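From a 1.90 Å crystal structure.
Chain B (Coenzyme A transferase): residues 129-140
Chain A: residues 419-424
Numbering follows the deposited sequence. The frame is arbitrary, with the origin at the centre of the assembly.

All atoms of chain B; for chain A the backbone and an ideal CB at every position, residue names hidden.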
ATOM      1  N   HIS B 129       3.234   7.134  -7.860  1.00 14.56           N
ATOM      2  CA  HIS B 129       1.851   7.535  -8.122  1.00 15.94           C
ATOM      3  C   HIS B 129       1.508   8.897  -7.520  1.00 20.13           C
ATOM      4  O   HIS B 129       0.495   9.494  -7.875  1.00 19.23           O
ATOM      5  CB  HIS B 129       0.826   6.453  -7.692  1.00 17.90           C
ATOM      6  CG  HIS B 129       0.702   6.273  -6.203  1.00 18.84           C
ATOM      7  ND1 HIS B 129       0.895   5.058  -5.580  1.00 23.18           N
ATOM      8  CD2 HIS B 129       0.375   7.147  -5.221  1.00 25.58           C
ATOM      9  CE1 HIS B 129       0.706   5.192  -4.278  1.00 26.20           C
ATOM     10  NE2 HIS B 129       0.397   6.453  -4.032  1.00 20.90           N
ATOM     11  N   GLN B 130       2.356   9.384  -6.615  1.00 15.32           N
ATOM     12  CA  GLN B 130       2.136  10.671  -5.957  1.00 16.75           C
ATOM     13  C   GLN B 130       3.099  11.738  -6.474  1.00 17.95           C
ATOM     14  O   GLN B 130       3.088  12.868  -5.985  1.00 15.04           O
ATOM     15  CB  GLN B 130       2.318  10.538  -4.430  1.00 18.85           C
ATOM     16  CG  GLN B 130       1.276   9.652  -3.775  1.00 26.06           C
ATOM     17  CD  GLN B 130       1.566   9.332  -2.317  1.00 23.91           C
ATOM     18  OE1 GLN B 130       2.694   9.433  -1.849  1.00 25.78           O
ATOM     19  NE2 GLN B 130       0.539   8.920  -1.601  1.00 32.54           N
ATOM     20  N   ALA B 131       3.921  11.382  -7.457  1.00 15.02           N
ATOM     21  CA  ALA B 131       4.979  12.290  -7.946  1.00 14.61           C
ATOM     22  C   ALA B 131       4.521  13.688  -8.360  1.00 16.92           C
ATOM     23  O   ALA B 131       5.218  14.659  -8.086  1.00 15.63           O
ATOM     24  CB  ALA B 131       5.766  11.644  -9.068  1.00 13.86           C
ATOM     25  N   PRO B 132       3.367  13.802  -9.045  1.00 15.06           N
ATOM     26  CA  PRO B 132       2.934  15.135  -9.479  1.00 14.10           C
ATOM     27  C   PRO B 132       2.712  16.050  -8.273  1.00 18.36           C
ATOM     28  O   PRO B 132       3.243  17.154  -8.202  1.00 16.12           O
ATOM     29  CB  PRO B 132       1.623  14.852 -10.216  1.00 15.77           C
ATOM     30  CG  PRO B 132       1.776  13.407 -10.698  1.00 15.36           C
ATOM     31  CD  PRO B 132       2.462  12.745  -9.527  1.00 14.14           C
ATOM     32  N   ARG B 133       1.966  15.575  -7.294  1.00 14.65           N
ATOM     33  CA  ARG B 133       1.783  16.378  -6.091  1.00 19.14           C
ATOM     34  C   ARG B 133       3.077  16.598  -5.308  1.00 18.26           C
ATOM     35  O   ARG B 133       3.354  17.715  -4.861  1.00 22.65           O
ATOM     36  CB  ARG B 133       0.733  15.749  -5.181  1.00 22.16           C
ATOM     37  CG  ARG B 133       0.695  16.407  -3.833  1.00 28.73           C
ATOM     38  CD  ARG B 133      -0.221  15.689  -2.883  1.00 24.28           C
ATOM     39  NE  ARG B 133      -0.206  16.335  -1.575  1.00 27.37           N
ATOM     40  CZ  ARG B 133      -0.936  15.909  -0.554  1.00 29.07           C
ATOM     41  NH1 ARG B 133      -1.715  14.845  -0.728  1.00 23.46           N
ATOM     42  NH2 ARG B 133      -0.888  16.538   0.620  1.00 28.60           N
ATOM     43  N   LEU B 134       3.874  15.548  -5.133  1.00 18.53           N
ATOM     44  CA  LEU B 134       5.117  15.673  -4.371  1.00 16.57           C
ATOM     45  C   LEU B 134       6.036  16.745  -4.953  1.00 21.57           C
ATOM     46  O   LEU B 134       6.530  17.625  -4.232  1.00 20.23           O
ATOM     47  CB  LEU B 134       5.857  14.337  -4.317  1.00 22.02           C
ATOM     48  CG  LEU B 134       6.640  14.116  -3.022  1.00 27.55           C
ATOM     49  CD1 LEU B 134       5.677  13.938  -1.838  1.00 22.64           C
ATOM     50  CD2 LEU B 134       7.569  12.927  -3.140  1.00 27.41           C
ATOM     51  N   LEU B 135       6.268  16.677  -6.261  1.00 16.65           N
ATOM     52  CA  LEU B 135       7.160  17.636  -6.907  1.00 16.18           C
ATOM     53  C   LEU B 135       6.597  19.059  -6.932  1.00 17.99           C
ATOM     54  O   LEU B 135       7.323  20.025  -6.691  1.00 19.37           O
ATOM     55  CB  LEU B 135       7.514  17.179  -8.326  1.00 16.01           C
ATOM     56  CG  LEU B 135       8.375  15.912  -8.412  1.00 17.31           C
ATOM     57  CD1 LEU B 135       8.261  15.249  -9.795  1.00 16.20           C
ATOM     58  CD2 LEU B 135       9.826  16.209  -8.095  1.00 16.51           C
ATOM     59  N   ALA B 136       5.312  19.195  -7.231  1.00 14.79           N
ATOM     60  CA  ALA B 136       4.696  20.521  -7.322  1.00 17.87           C
ATOM     61  C   ALA B 136       4.474  21.162  -5.960  1.00 21.30           C
ATOM     62  O   ALA B 136       4.673  22.367  -5.798  1.00 19.57           O
ATOM     63  CB  ALA B 136       3.365  20.454  -8.090  1.00 19.75           C
ATOM     64  N   GLU B 137       4.053  20.364  -4.983  1.00 19.23           N
ATOM     65  CA  GLU B 137       3.557  20.917  -3.724  1.00 24.57           C
ATOM     66  C   GLU B 137       4.472  20.752  -2.512  1.00 25.43           C
ATOM     67  O   GLU B 137       4.560  21.662  -1.695  1.00 25.79           O
ATOM     68  CB  GLU B 137       2.159  20.382  -3.404  1.00 25.25           C
ATOM     69  CG  GLU B 137       1.124  20.728  -4.471  1.00 28.69           C
ATOM     70  CD  GLU B 137      -0.269  20.237  -4.125  1.00 33.75           C
ATOM     71  OE1 GLU B 137      -0.503  19.848  -2.958  1.00 36.23           O
ATOM     72  OE2 GLU B 137      -1.133  20.233  -5.027  1.00 40.42           O
ATOM     73  N   GLU B 138       5.127  19.601  -2.377  1.00 20.18           N
ATOM     74  CA  GLU B 138       5.986  19.354  -1.218  1.00 19.98           C
ATOM     75  C   GLU B 138       7.405  19.848  -1.495  1.00 22.70           C
ATOM     76  O   GLU B 138       8.021  20.511  -0.671  1.00 23.43           O
ATOM     77  CB  GLU B 138       6.030  17.863  -0.865  1.00 24.21           C
ATOM     78  CG  GLU B 138       4.663  17.206  -0.659  1.00 24.10           C
ATOM     79  CD  GLU B 138       4.143  17.371   0.753  1.00 27.71           C
ATOM     80  OE1 GLU B 138       4.801  18.074   1.559  1.00 24.43           O
ATOM     81  OE2 GLU B 138       3.081  16.791   1.053  1.00 24.03           O
ATOM     82  N   ILE B 139       7.914  19.503  -2.669  1.00 19.23           N
ATOM     83  CA  ILE B 139       9.287  19.808  -3.035  1.00 17.05           C
ATOM     84  C   ILE B 139       9.394  21.187  -3.659  1.00 20.14           C
ATOM     85  O   ILE B 139      10.191  22.013  -3.210  1.00 19.37           O
ATOM     86  CB  ILE B 139       9.847  18.731  -3.983  1.00 17.34           C
ATOM     87  CG1 ILE B 139       9.986  17.399  -3.242  1.00 18.24           C
ATOM     88  CG2 ILE B 139      11.198  19.149  -4.570  1.00 18.27           C
ATOM     89  CD1 ILE B 139      10.042  16.179  -4.173  1.00 17.24           C
ATOM     90  N   GLY B 140       8.585  21.437  -4.688  1.00 19.10           N
ATOM     91  CA  GLY B 140       8.630  22.698  -5.408  1.00 20.76           C
ATOM     92  C   GLY B 140       9.698  22.656  -6.485  1.00 18.98           C
ATOM     93  O   GLY B 140      10.874  22.462  -6.187  1.00 18.63           O
TER
ATOM     94  N   UNK A 419       7.498  15.926  12.522  1.00 13.65           N
ATOM     95  CA  UNK A 419       8.193  16.100  11.248  1.00 14.78           C
ATOM     96  C   UNK A 419       7.317  15.557  10.131  1.00 14.90           C
ATOM     97  O   UNK A 419       6.792  14.459  10.244  1.00 14.51           O
ATOM     98  CB  UNK A 419       9.554  15.402  11.259  1.00 14.78           C
ATOM     99  N   UNK A 420       7.180  16.334   9.063  1.00 15.57           N
ATOM    100  CA  UNK A 420       6.534  15.887   7.832  1.00 16.12           C
ATOM    101  C   UNK A 420       7.620  15.368   6.889  1.00 16.75           C
ATOM    102  O   UNK A 420       8.472  16.135   6.432  1.00 16.77           O
ATOM    103  CB  UNK A 420       5.730  17.015   7.183  1.00 16.12           C
ATOM    104  N   UNK A 421       7.613  14.064   6.633  1.00 14.22           N
ATOM    105  CA  UNK A 421       8.682  13.418   5.866  1.00 15.74           C
ATOM    106  C   UNK A 421       8.537  13.508   4.334  1.00 15.37           C
ATOM    107  O   UNK A 421       9.490  13.229   3.603  1.00 17.09           O
ATOM    108  CB  UNK A 421       8.753  11.943   6.268  1.00 15.74           C
ATOM    109  N   UNK A 422       7.357  13.873   3.846  1.00 15.05           N
ATOM    110  CA  UNK A 422       7.095  13.837   2.401  1.00 16.58           C
ATOM    111  C   UNK A 422       7.978  14.785   1.591  1.00 18.32           C
ATOM    112  O   UNK A 422       8.054  15.982   1.877  1.00 18.41           O
ATOM    113  CB  UNK A 422       5.626  14.177   2.140  1.00 16.58           C
ATOM    114  N   UNK A 423       8.650  14.245   0.580  1.00 17.50           N
ATOM    115  CA  UNK A 423       9.471  15.053  -0.309  1.00 17.25           C
ATOM    116  C   UNK A 423      10.899  15.277   0.166  1.00 16.76           C
ATOM    117  O   UNK A 423      11.708  15.852  -0.563  1.00 18.32           O
ATOM    118  CB  UNK A 423       8.799  16.412  -0.514  1.00 17.25           C
ATOM    119  N   UNK A 424      11.209  14.840   1.385  1.00 16.66           N
ATOM    120  CA  UNK A 424      12.563  14.961   1.939  1.00 19.18           C
ATOM    121  C   UNK A 424      13.499  13.861   1.426  1.00 20.14           C
ATOM    122  O   UNK A 424      13.083  12.710   1.264  1.00 16.08           O
ATOM    123  CB  UNK A 424      12.507  14.917   3.467  1.00 19.18           C
TER

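Positions 419 to 424 of chain A run from the end of a strand into a turn that packs against one side of the chain B helix. At position 419 the backbone is extended (phi/psi -138/133) and nothing of the chain B stretch lies within 5.5 Å of the ideal CB. The conformation suits beta-branched residues, though many others would fit; the residue is Val419(A), which makes no contact here.

Position 420, still extended, directs its CA-to-CB bond toward chain B, but the ideal CB is too distant to touch it. The carboxylate of Glu138(B) lies in this direction, so a polar side chain, particularly one with a donor, would be suitable. The deposited residue is Asn420(A). Its ND2 stands 3.7 Å from Glu138(B) OE1, and water 1 joins the two side chains, accepting from Asn420(A) ND2 at 3.1 Å and donating to Glu138(B) OE2 at 2.7 Å. Asn420(A) OD1 meanwhile accepts from the backbone N of residue 422 at 3.1 Å, tying the amide to its own chain.

Position 421 points away, and chain B says little about its identity. It is Leu421(A), the first residue of a type II turn.

At position 422 the ideal CB lies 3.8 Å from Glu138(B) CD and 4.0 Å from Leu134(B) CD1, and the bond points toward chain B. Farther along, Gln130(B) presents its amide. A long side chain with an aliphatic stem and a polar end would use both features; lysine, arginine or glutamine are all plausible. The residue is Lys422(A). Its CB packs 3.9 Å from Leu134(B) CD1, and its outstretched end (chi3 and chi4 both t) brings NZ to Gln130(B) OE1, to which it donates a hydrogen bond of 3.2 Å. Water 2 links the same two atoms, while water 3 accepts from both Lys422(A) NZ (2.7 Å) and Gln130(B) NE2 (2.9 Å).

Position 423 is the most restricted. An ideal CB would sit 3.1 Å from both Ile139(B) CG1 and Glu138(B) CB, and the positive phi (87/-7) would jam it against the preceding carbonyl oxygen. Either constraint favours glycine, and Gly423(A) is found. Without a side chain, its backbone nestles against the helix, with Gly423(A) N 3.8 Å from Leu134(B) CD1 and Gly423(A) O 3.5 Å from Ile139(B) CG1.

Position 424 points away into space that chain B leaves unconstrained. It is Leu424(A), whose N closes the turn by donating to Leu421(A) O at 3.2 Å.

Chain A (419-424) VNLKGL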
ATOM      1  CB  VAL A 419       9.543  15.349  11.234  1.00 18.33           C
ATOM      2  CG1 VAL A 419      10.210  15.445   9.845  1.00 17.94           C
ATOM      3  CG2 VAL A 419      10.471  15.899  12.314  1.00 17.96           C
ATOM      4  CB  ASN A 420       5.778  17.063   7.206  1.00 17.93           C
ATOM      5  CG  ASN A 420       5.159  16.733   5.853  1.00 19.07           C
ATOM      6  OD1 ASN A 420       5.288  15.622   5.329  1.00 19.34           O
ATOM      7  ND2 ASN A 420       4.486  17.717   5.276  1.00 20.44           N
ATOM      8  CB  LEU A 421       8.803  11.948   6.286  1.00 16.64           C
ATOM      9  CG  LEU A 421       9.079  11.660   7.764  1.00 16.82           C
ATOM     10  CD1 LEU A 421       9.026  10.173   8.025  1.00 18.13           C
ATOM     11  CD2 LEU A 421      10.449  12.208   8.137  1.00 17.11           C
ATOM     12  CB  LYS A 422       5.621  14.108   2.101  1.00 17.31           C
ATOM     13  CG  LYS A 422       4.663  13.004   2.578  1.00 14.60           C
ATOM     14  CD  LYS A 422       4.755  11.777   1.673  1.00 15.19           C
ATOM     15  CE  LYS A 422       3.692  10.769   2.022  1.00 18.84           C
ATOM     16  NZ  LYS A 422       3.860   9.543   1.173  1.00 20.30           N
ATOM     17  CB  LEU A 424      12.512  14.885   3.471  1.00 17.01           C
ATOM     18  CG  LEU A 424      11.755  15.994   4.194  1.00 18.97           C
ATOM     19  CD1 LEU A 424      11.976  15.859   5.717  1.00 16.74           C
ATOM     20  CD2 LEU A 424      12.219  17.354   3.693  1.00 20.01           C
TER
HETATM   21  O   HOH W   1       2.050  17.520   3.423  1.00 21.01           O
HETATM   22  O   HOH W   2       4.998  10.193  -1.755  1.00 17.05           O
HETATM   23  O   HOH W   3       1.733   7.930   0.846  1.00 24.32           O
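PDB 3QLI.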